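Local coordinates for putative cell adhesion protein (Bacteroides thetaiotaomicron, PDB 4DGU) that probably serves as a fimbrillin-like subunit of a bacterial surface pilus involved in cell adhesion, and binds zinc ions, at residues E137-Y142 with R229-K233; P131-L135 with E177-V181; A196-I200 with Q210-A214; A146-L152 with I200-V205; Y80-P84 with T157-L161. All blocks are in the same frame, centred on the assembly; numbering follows the deposited sequence.

Contact 1. Residues E137-Y142 with R229-K233; sequences ENDRPY and RLSKK. With ZN (zinc ion), chain E.
Segment 137-142 is an irregular loop that follows strand 120-135, with D139 in the left-handed region (67/11); R229 and L230 are extended as the end of strand 225-230, and S231 to K233 leave the strand. The pair lies at the surface of the fimbrillin-like beta fold, where the sheet runs on into the second subunit. The backbones come closest at E137 and S231, CA to CA 5.2 Å. There E137 N and L230 O stand 3.2 Å apart at a poor angle, so water 1 links them, accepting from E137 N (2.9 Å) and donating to L230 O (2.7 Å). L230 CD1 sits 3.8 Å from the centroid of the Y142 ring (chi1 t), a CH-pi contact over its face. D139 OD1 makes a long salt bridge to R229 NE (3.9 Å); its OD2 pairs with R247 of the third subunit. E137 (chi1 and chi2 t) lays CG 3.6 Å from S231 CB and its carboxylate beside K233, whose NZ bonds to G197 O of the second subunit. Zinc joins E137 to E199 of that subunit: E137 OE2 lies 2.0 Å from ZN, and water 2 coordinates the ion at 2.1 Å.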
# COMPACT_ATOMS: atom_id res chain seq x y z
N GLU A 137 7.75 16.38 13.19
CA GLU A 137 6.34 16.09 12.92
C GLU A 137 5.84 16.68 11.58
O GLU A 137 4.90 16.13 10.98
CB GLU A 137 5.50 16.69 14.05
CG GLU A 137 4.18 16.00 14.27
CD GLU A 137 3.41 16.50 15.47
OE1 GLU A 137 4.01 16.70 16.56
OE2 GLU A 137 2.18 16.67 15.33
N ASN A 138 6.46 17.78 11.12
CA ASN A 138 6.08 18.50 9.91
C ASN A 138 6.99 18.21 8.70
O ASN A 138 6.97 19.00 7.75
CB ASN A 138 6.08 20.01 10.21
CG ASN A 138 5.15 20.40 11.33
OD1 ASN A 138 3.94 20.17 11.27
ND2 ASN A 138 5.71 20.96 12.40
N ASP A 139 7.73 17.07 8.68
CA ASP A 139 8.63 16.68 7.58
C ASP A 139 9.84 17.61 7.44
O ASP A 139 10.57 17.52 6.44
CB ASP A 139 7.91 16.57 6.21
CG ASP A 139 7.14 15.29 5.96
OD1 ASP A 139 7.42 14.28 6.66
OD2 ASP A 139 6.27 15.28 5.04
N ARG A 140 10.07 18.49 8.42
CA ARG A 140 11.22 19.38 8.36
C ARG A 140 12.42 18.68 9.02
O ARG A 140 12.21 17.85 9.91
CB ARG A 140 10.91 20.75 9.00
CG ARG A 140 10.11 21.67 8.08
CD ARG A 140 9.19 22.57 8.85
N PRO A 141 13.66 18.93 8.57
CA PRO A 141 14.81 18.26 9.19
C PRO A 141 14.93 18.56 10.69
O PRO A 141 14.97 19.72 11.10
CB PRO A 141 16.01 18.81 8.41
CG PRO A 141 15.44 19.31 7.13
CD PRO A 141 14.10 19.84 7.50
N TYR A 142 14.95 17.48 11.50
CA TYR A 142 15.11 17.56 12.94
C TYR A 142 16.45 18.22 13.27
O TYR A 142 17.46 17.88 12.65
CB TYR A 142 14.99 16.18 13.58
CG TYR A 142 15.22 16.20 15.07
CD1 TYR A 142 14.31 16.82 15.93
CD2 TYR A 142 16.36 15.63 15.63
CE1 TYR A 142 14.51 16.84 17.31
CE2 TYR A 142 16.58 15.66 17.01
CZ TYR A 142 15.64 16.25 17.84
OH TYR A 142 15.85 16.29 19.20
N ARG A 229 10.50 9.81 11.39
CA ARG A 229 9.58 10.92 11.68
C ARG A 229 9.14 10.93 13.15
O ARG A 229 8.30 10.14 13.57
CB ARG A 229 8.36 10.89 10.74
CG ARG A 229 7.80 12.29 10.44
CD ARG A 229 7.13 12.37 9.07
NE ARG A 229 6.16 11.28 8.85
CZ ARG A 229 6.31 10.31 7.95
NH1 ARG A 229 7.37 10.30 7.14
NH2 ARG A 229 5.39 9.36 7.83
N LEU A 230 9.77 11.81 13.93
CA LEU A 230 9.56 11.97 15.36
C LEU A 230 8.31 12.77 15.65
O LEU A 230 8.08 13.80 15.02
CB LEU A 230 10.79 12.66 16.03
CG LEU A 230 12.19 12.21 15.60
CD1 LEU A 230 13.25 13.13 16.16
CD2 LEU A 230 12.43 10.79 15.96
N SER A 231 7.50 12.29 16.62
CA SER A 231 6.28 12.95 17.09
C SER A 231 5.75 12.25 18.32
O SER A 231 6.23 11.18 18.71
CB SER A 231 5.20 12.98 16.02
OG SER A 231 4.66 11.69 15.79
N LYS A 232 4.69 12.85 18.92
CA LYS A 232 4.02 12.26 20.07
C LYS A 232 2.66 11.67 19.62
O LYS A 232 1.93 11.14 20.46
CB LYS A 232 3.85 13.31 21.19
CG LYS A 232 5.16 13.92 21.70
CD LYS A 232 4.93 14.91 22.84
CE LYS A 232 6.22 15.45 23.40
NZ LYS A 232 5.98 16.24 24.64
N LYS A 233 2.37 11.70 18.29
CA LYS A 233 1.12 11.24 17.65
C LYS A 233 0.71 9.80 17.99
O LYS A 233 -0.48 9.48 17.96
CB LYS A 233 1.25 11.30 16.12
CG LYS A 233 1.04 12.64 15.45
CD LYS A 233 1.28 12.47 13.94
CE LYS A 233 1.29 13.75 13.14
NZ LYS A 233 -0.06 14.35 13.02
ZN ZN E . 0.88 16.18 16.79
O HOH W 1 8.44 16.30 16.05
O HOH W 2 1.49 14.91 18.30

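Contact 2. Residues P131-L135 with E177-V181; sequences PVIIL and EVKKV
Extended strand residues 131-135 face segment 177-181, which runs past them without direct backbone pairing; the CA atoms are nearest at V132-V178 (7.0 Å) and I134-K180 (6.2 Å). E177 leads in, out of reach. V178 points toward the strand with chi1 t, and its CG1 lies 3.7 Å from V132 CG1 (chi1 t) and 3.6 Å from I134 CG1 (chi1 m, chi2 t), one methyl meeting both. The CA-to-CB bond of K179 points away, whereas its carbonyl faces the strand: K179 O accepts from water 3 (2.7 Å), which also donates to V132 O (2.6 Å), and from water 4 (2.8 Å), which accepts from I134 N (2.8 Å). K180 contributes its aliphatic part, CG at 4.2 Å from I134 CD1, while NZ bonds to G144 O. The backbone turns at V181 (-56/-41), whose N donates to water 5 (2.8 Å), which donates to I134 O (3.2 Å). This is buried packing of strand 120-135 against the loop leaving strand 173-177 in the fimbrillin-like fold, three waters between the backbones. V132 and V178 touch L150 and I134 packs on V148, both of strand 147-159; V132 and I134 also meet V228 and L230 of strand 225-230.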
# COMPACT_ATOMS: atom_id res chain seq x y z
N PRO A 131 20.01 6.12 2.21
CA PRO A 131 20.17 7.22 3.19
C PRO A 131 19.03 7.26 4.20
O PRO A 131 17.89 6.84 3.92
CB PRO A 131 20.15 8.49 2.33
CG PRO A 131 20.16 8.07 0.93
CD PRO A 131 19.70 6.65 0.87
N VAL A 132 19.36 7.74 5.39
CA VAL A 132 18.41 7.86 6.50
C VAL A 132 18.30 9.34 6.87
O VAL A 132 19.32 9.99 7.16
CB VAL A 132 18.81 6.99 7.73
CG1 VAL A 132 17.70 6.99 8.78
CG2 VAL A 132 19.15 5.55 7.32
N ILE A 133 17.07 9.88 6.87
CA ILE A 133 16.83 11.27 7.25
C ILE A 133 15.95 11.33 8.49
O ILE A 133 14.98 10.58 8.59
CB ILE A 133 16.27 12.16 6.10
CG1 ILE A 133 14.91 11.66 5.57
CG2 ILE A 133 17.30 12.27 4.97
CD1 ILE A 133 14.22 12.63 4.66
N ILE A 134 16.30 12.22 9.42
CA ILE A 134 15.53 12.46 10.65
C ILE A 134 14.68 13.71 10.44
O ILE A 134 15.21 14.80 10.17
CB ILE A 134 16.37 12.58 11.97
CG1 ILE A 134 17.47 11.49 12.05
CG2 ILE A 134 15.44 12.55 13.22
CD1 ILE A 134 18.54 11.79 13.15
N LEU A 135 13.37 13.54 10.58
CA LEU A 135 12.43 14.64 10.39
C LEU A 135 11.58 14.86 11.62
O LEU A 135 11.31 13.91 12.38
CB LEU A 135 11.51 14.38 9.16
CG LEU A 135 12.19 13.92 7.87
CD1 LEU A 135 11.21 13.23 6.96
CD2 LEU A 135 12.91 15.05 7.18
N GLU A 177 24.08 4.89 14.91
CA GLU A 177 23.58 6.22 15.22
C GLU A 177 23.31 6.99 13.90
O GLU A 177 24.10 6.90 12.95
CB GLU A 177 24.55 6.99 16.12
CG GLU A 177 23.87 8.13 16.87
CD GLU A 177 24.75 9.08 17.67
OE1 GLU A 177 25.89 8.70 18.02
OE2 GLU A 177 24.28 10.20 17.97
N VAL A 178 22.17 7.71 13.84
CA VAL A 178 21.73 8.44 12.65
C VAL A 178 22.13 9.91 12.79
O VAL A 178 21.86 10.55 13.80
CB VAL A 178 20.21 8.24 12.37
CG1 VAL A 178 19.77 8.93 11.08
CG2 VAL A 178 19.86 6.77 12.30
N LYS A 179 22.82 10.42 11.78
CA LYS A 179 23.25 11.81 11.71
C LYS A 179 22.11 12.72 11.27
O LYS A 179 21.26 12.32 10.46
CB LYS A 179 24.43 11.95 10.71
CG LYS A 179 25.60 11.03 11.00
CD LYS A 179 26.92 11.80 10.99
CE LYS A 179 28.07 10.93 11.45
NZ LYS A 179 29.24 11.75 11.88
N LYS A 180 22.09 13.95 11.79
CA LYS A 180 21.12 14.97 11.39
C LYS A 180 21.61 15.59 10.06
O LYS A 180 22.80 15.48 9.73
CB LYS A 180 20.97 16.04 12.48
CG LYS A 180 20.29 15.60 13.77
CD LYS A 180 20.17 16.78 14.73
CE LYS A 180 21.51 17.33 15.21
NZ LYS A 180 21.37 18.58 16.02
N VAL A 181 20.71 16.27 9.32
CA VAL A 181 21.03 16.96 8.05
C VAL A 181 22.19 17.98 8.24
O VAL A 181 23.08 18.05 7.39
CB VAL A 181 19.74 17.63 7.50
CG1 VAL A 181 20.06 18.64 6.40
CG2 VAL A 181 18.74 16.58 7.03
O HOH W 3 21.61 10.83 8.19
O HOH W 4 18.87 13.27 9.31
O HOH W 5 18.13 16.11 10.52

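Contact 3. Residues A196-I200 with Q210-A214; sequences AGEEI and QKISA. With ZN (zinc ion), chain F.
E199 OE1 and K211 NZ form a salt bridge of 2.8 Å, the lysine reaching out with chi2 to chi4 all t. The other carboxylate oxygen, E199 OE2, binds ZN at 2.2 Å; water 6 coordinates the same ion at 2.3 Å and accepts from K211 NZ (3.1 Å). E137 of the second subunit completes the protein ligands, so the zinc joins two subunits. Two backbone bonds fix the register: G197 N donates to A214 O (2.7 Å), and A214 N donates weakly to E198 O (3.3 Å). G197 has positive phi (76/8), and E199 centres an inverse gamma turn whose weak I200 N to E198 O bond spans 3.0 Å. In the fimbrillin-like domain, loop 196-200 thus folds against strand 209-214, whose residues I212 to A214 also pair in parallel with a strand of the second subunit. CA atoms approach to 4.5 Å at E199-S213 and 5.1 Å at G197-A214. S213 OG lies 3.6 Å from E199 CG and bonds to K233 O of the second subunit.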
# COMPACT_ATOMS: atom_id res chain seq x y z
N ALA A 196 6.97 -4.83 9.30
CA ALA A 196 5.95 -4.00 9.95
C ALA A 196 5.96 -4.29 11.44
O ALA A 196 6.04 -5.47 11.85
CB ALA A 196 4.59 -4.28 9.36
N GLY A 197 6.01 -3.23 12.23
CA GLY A 197 6.06 -3.33 13.69
C GLY A 197 7.41 -3.74 14.26
O GLY A 197 7.50 -4.01 15.47
N GLU A 198 8.46 -3.80 13.43
CA GLU A 198 9.80 -4.18 13.89
C GLU A 198 10.36 -2.98 14.65
O GLU A 198 10.39 -1.87 14.11
CB GLU A 198 10.70 -4.62 12.70
CG GLU A 198 11.89 -5.52 13.05
CD GLU A 198 12.73 -6.07 11.89
OE1 GLU A 198 12.35 -5.91 10.71
OE2 GLU A 198 13.78 -6.69 12.18
N GLU A 199 10.70 -3.19 15.93
CA GLU A 199 11.19 -2.15 16.83
C GLU A 199 12.66 -1.91 16.62
O GLU A 199 13.47 -2.18 17.51
CB GLU A 199 10.89 -2.54 18.29
CG GLU A 199 9.46 -2.99 18.50
CD GLU A 199 9.14 -3.44 19.91
OE1 GLU A 199 9.95 -3.19 20.82
OE2 GLU A 199 8.08 -4.08 20.10
N ILE A 200 13.01 -1.37 15.45
CA ILE A 200 14.38 -1.14 15.04
C ILE A 200 14.97 0.16 15.59
O ILE A 200 16.18 0.24 15.78
CB ILE A 200 14.56 -1.24 13.50
CG1 ILE A 200 13.71 -0.24 12.73
CG2 ILE A 200 14.30 -2.66 13.00
CD1 ILE A 200 14.37 0.27 11.44
N GLN A 210 12.79 6.10 23.94
CA GLN A 210 11.50 5.77 23.36
C GLN A 210 11.74 4.94 22.12
O GLN A 210 12.80 5.04 21.51
CB GLN A 210 10.68 7.03 23.04
CG GLN A 210 10.16 7.71 24.29
CD GLN A 210 8.75 8.18 24.10
OE1 GLN A 210 7.79 7.45 24.41
NE2 GLN A 210 8.62 9.38 23.54
N LYS A 211 10.78 4.09 21.78
CA LYS A 211 10.88 3.23 20.61
C LYS A 211 10.32 3.94 19.38
O LYS A 211 9.40 4.76 19.48
CB LYS A 211 10.18 1.89 20.85
CG LYS A 211 10.85 1.04 21.93
CD LYS A 211 9.98 -0.13 22.34
CE LYS A 211 10.72 -1.13 23.19
NZ LYS A 211 9.86 -2.30 23.52
N ILE A 212 10.91 3.64 18.23
CA ILE A 212 10.52 4.12 16.90
C ILE A 212 10.44 2.85 16.04
O ILE A 212 11.45 2.16 15.88
CB ILE A 212 11.50 5.20 16.32
CG1 ILE A 212 11.79 6.36 17.29
CG2 ILE A 212 11.01 5.72 14.99
CD1 ILE A 212 13.14 7.14 16.92
N SER A 213 9.27 2.48 15.54
CA SER A 213 9.16 1.25 14.77
C SER A 213 8.58 1.50 13.40
O SER A 213 7.96 2.55 13.14
CB SER A 213 8.29 0.23 15.51
OG SER A 213 8.73 0.07 16.84
N ALA A 214 8.76 0.51 12.51
CA ALA A 214 8.21 0.60 11.17
C ALA A 214 6.73 0.31 11.23
O ALA A 214 6.30 -0.55 11.99
CB ALA A 214 8.92 -0.38 10.24
ZN ZN F . 7.00 -3.61 21.93
O HOH W 6 6.97 -1.49 22.80

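Contact 4. Residues A146-L152 with I200-V205; sequences AKVELSL and IGTITV
I200, with 97 Å² covered, anchors one end of this antiparallel pairing of strands 147-152 and 201-204, whose axes approach to 4.7 Å at 165°. I200 O accepts from S151 N (2.7 Å), and I200 CD1 packs 4.0 Å from L150 CD2 and 3.9 Å from L152 CD2. T202 (58 Å²) is in a hydrogen-bonded pair with E149: E149 N to T202 O and T202 N to E149 O are both 3.0 Å. T204 (57 Å²) pairs likewise with K147, K147 N to T204 O at 2.7 Å and T204 N to K147 O at 2.8 Å. V148-I203, between these two, and L150-G201, on the I200 side of T202, are non-hydrogen-bonded pairs, CA to CA 4.6 and 4.5 Å. I203 CD1 reaches A146 CB (3.6 Å) and V148 CG2 (4.0 Å). K147, E149, T202 and T204 share one face; V148, L150 and I203 the other. The alternation implies an amphipathic sheet in this fimbrillin-like fold, apolar toward strand 225-230, held in register by main-chain bonds.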
# COMPACT_ATOMS: atom_id res chain seq x y z
N ALA A 146 18.37 15.24 20.68
CA ALA A 146 18.03 13.84 20.89
C ALA A 146 18.91 12.92 20.05
O ALA A 146 19.28 13.26 18.92
CB ALA A 146 16.57 13.62 20.54
N LYS A 147 19.28 11.77 20.62
CA LYS A 147 20.07 10.75 19.94
C LYS A 147 19.11 9.76 19.27
O LYS A 147 18.20 9.25 19.93
CB LYS A 147 21.03 10.05 20.94
CG LYS A 147 21.97 8.99 20.31
CD LYS A 147 23.16 8.64 21.20
CE LYS A 147 22.88 7.56 22.22
NZ LYS A 147 24.09 7.23 23.01
N VAL A 148 19.27 9.53 17.95
CA VAL A 148 18.44 8.62 17.17
C VAL A 148 19.34 7.50 16.68
O VAL A 148 20.36 7.75 16.03
CB VAL A 148 17.69 9.32 15.97
CG1 VAL A 148 16.73 8.34 15.28
CG2 VAL A 148 16.94 10.57 16.43
N GLU A 149 18.95 6.25 17.00
CA GLU A 149 19.69 5.06 16.59
C GLU A 149 18.77 4.05 15.91
O GLU A 149 17.60 3.97 16.24
CB GLU A 149 20.33 4.39 17.82
CG GLU A 149 21.34 5.23 18.57
CD GLU A 149 21.84 4.53 19.83
OE1 GLU A 149 21.05 4.39 20.79
OE2 GLU A 149 23.02 4.10 19.84
N LEU A 150 19.32 3.25 14.99
CA LEU A 150 18.61 2.16 14.32
C LEU A 150 19.33 0.85 14.58
O LEU A 150 20.56 0.83 14.64
CB LEU A 150 18.51 2.38 12.80
CG LEU A 150 17.75 3.59 12.30
CD1 LEU A 150 17.86 3.68 10.78
CD2 LEU A 150 16.27 3.58 12.78
N SER A 151 18.59 -0.24 14.73
CA SER A 151 19.18 -1.57 14.93
C SER A 151 18.88 -2.38 13.68
O SER A 151 17.75 -2.87 13.48
CB SER A 151 18.66 -2.24 16.20
OG SER A 151 19.14 -3.57 16.28
N LEU A 152 19.89 -2.44 12.79
CA LEU A 152 19.81 -3.09 11.48
C LEU A 152 21.06 -3.91 11.18
O LEU A 152 22.07 -3.77 11.86
CB LEU A 152 19.66 -2.02 10.39
CG LEU A 152 18.37 -1.22 10.37
CD1 LEU A 152 18.47 -0.07 9.40
CD2 LEU A 152 17.15 -2.10 10.06
N ILE A 200 13.01 -1.37 15.45
CA ILE A 200 14.38 -1.14 15.04
C ILE A 200 14.97 0.16 15.59
O ILE A 200 16.18 0.24 15.78
CB ILE A 200 14.56 -1.24 13.50
CG1 ILE A 200 13.71 -0.24 12.73
CG2 ILE A 200 14.30 -2.66 13.00
CD1 ILE A 200 14.37 0.27 11.44
N GLY A 201 14.14 1.15 15.86
CA GLY A 201 14.63 2.44 16.31
C GLY A 201 14.45 2.80 17.76
O GLY A 201 13.59 2.26 18.46
N THR A 202 15.30 3.73 18.21
CA THR A 202 15.29 4.30 19.55
C THR A 202 15.67 5.77 19.47
O THR A 202 16.50 6.16 18.66
CB THR A 202 16.21 3.55 20.56
OG1 THR A 202 17.52 3.35 20.02
CG2 THR A 202 15.66 2.23 21.01
N ILE A 203 15.01 6.57 20.31
CA ILE A 203 15.29 7.99 20.47
C ILE A 203 15.57 8.21 21.96
O ILE A 203 14.75 7.84 22.82
CB ILE A 203 14.23 8.97 19.87
CG1 ILE A 203 14.63 10.43 20.12
CG2 ILE A 203 12.80 8.66 20.33
CD1 ILE A 203 14.13 11.38 19.17
N THR A 204 16.76 8.75 22.26
CA THR A 204 17.22 9.03 23.61
C THR A 204 17.40 10.55 23.78
O THR A 204 18.10 11.19 23.00
CB THR A 204 18.52 8.25 23.89
OG1 THR A 204 18.32 6.87 23.59
CG2 THR A 204 19.01 8.40 25.33
N VAL A 205 16.74 11.12 24.79
CA VAL A 205 16.85 12.54 25.10
C VAL A 205 16.72 12.67 26.61
O VAL A 205 15.68 12.34 27.19
CB VAL A 205 15.90 13.48 24.28
CG1 VAL A 205 14.43 13.14 24.47
CG2 VAL A 205 16.19 14.96 24.57

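Contact 5. Residues Y80-P84 with T157-L161; sequences YAHYP and TQDLL
Two strand ends from different beta-sheets of the fimbrillin-like fold meet, side chains of the first reaching backbone oxygens of the second: residues 80-83 end strand 77-83, and 157-159 end strand 147-159. Their touching parts run 156° apart, yet the nearest CA pairs, Y80-L161 at 7.6 Å and H82-L160 at 8.2 Å, are too distant for beta pairing. Direct hydrogen bonding rests on H82 (chi1 m), which points toward 157-161 and donates from NE2 to L160 O (2.8 Å), an acceptor close to its ring plane. The carbonyl of L160 also accepts from Y55 OH. Within 157-161, D159 OD1 accepts from L161 N (3.0 Å), an Asx turn just past the strand. Packing is slight: H82 CE1 is 4.0 Å from L160 CD2, and Y80 CD1 3.8 Å from L161 O. The H82 ring also meets those of F109 and Y55, the latter edge-to-face. Water completes the link: Q158, whose OE1 bonds to R99, donates from NE2 to water 7 (3.0 Å), which lies 2.9 Å from H82 ND1.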
# COMPACT_ATOMS: atom_id res chain seq x y z
N TYR A 80 31.60 1.76 -16.40
CA TYR A 80 31.13 1.39 -15.07
C TYR A 80 31.96 2.12 -14.06
O TYR A 80 33.17 2.21 -14.23
CB TYR A 80 31.25 -0.13 -14.85
CG TYR A 80 30.45 -0.94 -15.84
CD1 TYR A 80 29.08 -1.14 -15.65
CD2 TYR A 80 31.04 -1.48 -16.98
CE1 TYR A 80 28.33 -1.89 -16.55
CE2 TYR A 80 30.30 -2.24 -17.88
CZ TYR A 80 28.94 -2.44 -17.67
OH TYR A 80 28.19 -3.15 -18.57
N ALA A 81 31.33 2.67 -13.01
CA ALA A 81 32.07 3.43 -12.02
C ALA A 81 31.57 3.21 -10.61
O ALA A 81 30.36 3.12 -10.39
CB ALA A 81 32.03 4.92 -12.37
N HIS A 82 32.49 3.18 -9.64
CA HIS A 82 32.21 3.07 -8.21
C HIS A 82 32.63 4.34 -7.50
O HIS A 82 33.69 4.89 -7.78
CB HIS A 82 32.94 1.87 -7.57
CG HIS A 82 32.39 0.54 -7.96
ND1 HIS A 82 31.39 -0.08 -7.23
CD2 HIS A 82 32.72 -0.25 -9.01
CE1 HIS A 82 31.15 -1.23 -7.85
NE2 HIS A 82 31.92 -1.37 -8.93
N TYR A 83 31.78 4.82 -6.58
CA TYR A 83 32.05 5.95 -5.71
C TYR A 83 31.58 5.61 -4.30
O TYR A 83 30.41 5.30 -4.12
CB TYR A 83 31.46 7.29 -6.17
CG TYR A 83 31.88 8.39 -5.22
CD1 TYR A 83 33.18 8.89 -5.23
CD2 TYR A 83 31.02 8.83 -4.20
CE1 TYR A 83 33.61 9.83 -4.29
CE2 TYR A 83 31.44 9.76 -3.25
CZ TYR A 83 32.73 10.27 -3.31
OH TYR A 83 33.15 11.19 -2.38
N PRO A 84 32.46 5.66 -3.28
CA PRO A 84 33.91 6.00 -3.34
C PRO A 84 34.73 4.97 -4.14
O PRO A 84 34.23 3.87 -4.43
CB PRO A 84 34.31 6.01 -1.85
CG PRO A 84 33.02 6.17 -1.08
CD PRO A 84 32.03 5.39 -1.90
N THR A 157 27.36 -7.91 0.91
CA THR A 157 28.22 -8.17 -0.22
C THR A 157 27.79 -7.28 -1.38
O THR A 157 26.60 -7.21 -1.67
CB THR A 157 28.19 -9.67 -0.56
OG1 THR A 157 28.67 -10.38 0.58
CG2 THR A 157 29.05 -10.03 -1.77
N GLN A 158 28.76 -6.64 -2.07
CA GLN A 158 28.49 -5.85 -3.24
C GLN A 158 28.97 -6.55 -4.52
O GLN A 158 30.07 -7.08 -4.56
CB GLN A 158 29.13 -4.46 -3.16
CG GLN A 158 28.68 -3.57 -4.34
CD GLN A 158 29.28 -2.21 -4.37
OE1 GLN A 158 30.44 -2.01 -4.01
NE2 GLN A 158 28.52 -1.24 -4.84
N ASP A 159 28.13 -6.50 -5.57
CA ASP A 159 28.50 -7.01 -6.89
C ASP A 159 29.30 -5.89 -7.58
O ASP A 159 28.78 -4.79 -7.74
CB ASP A 159 27.24 -7.40 -7.70
CG ASP A 159 27.57 -8.15 -8.97
OD1 ASP A 159 28.11 -7.52 -9.90
OD2 ASP A 159 27.33 -9.37 -9.02
N LEU A 160 30.57 -6.13 -7.93
CA LEU A 160 31.41 -5.07 -8.51
C LEU A 160 31.07 -4.73 -9.96
O LEU A 160 31.44 -3.66 -10.44
CB LEU A 160 32.90 -5.43 -8.38
CG LEU A 160 33.40 -5.53 -6.94
CD1 LEU A 160 34.83 -6.01 -6.91
CD2 LEU A 160 33.24 -4.22 -6.19
N LEU A 161 30.29 -5.59 -10.63
CA LEU A 161 29.90 -5.42 -12.03
C LEU A 161 28.57 -4.68 -12.16
O LEU A 161 28.39 -3.98 -13.16
CB LEU A 161 29.82 -6.79 -12.72
CG LEU A 161 31.14 -7.46 -13.22
CD1 LEU A 161 32.28 -7.42 -12.18
CD2 LEU A 161 30.88 -8.90 -13.59
O HOH W 7 29.89 1.39 -5.16

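In the fold
From the N terminus, the chain first opens contact 5 at strand 77-83 and closes it only at the end of strand 147-159, joining the two large sheets about 34 Å, centre to centre, from contact 1. Within that span contacts 2, 1 and 4 open in turn, and each closes later, so all three cross contact 5. Contact 2 closes at 177-181, also crossing contacts 1 and 4, and its V178 N approaches V148 O of contact 4 to 2.8 Å. Contacts 3 and 4 cross each other, share I200, and both lie within the long loop that contact 1 finally closes at 229-233. L230 there touches I203 and I212, bringing contacts 1, 3 and 4 together beside the second subunit.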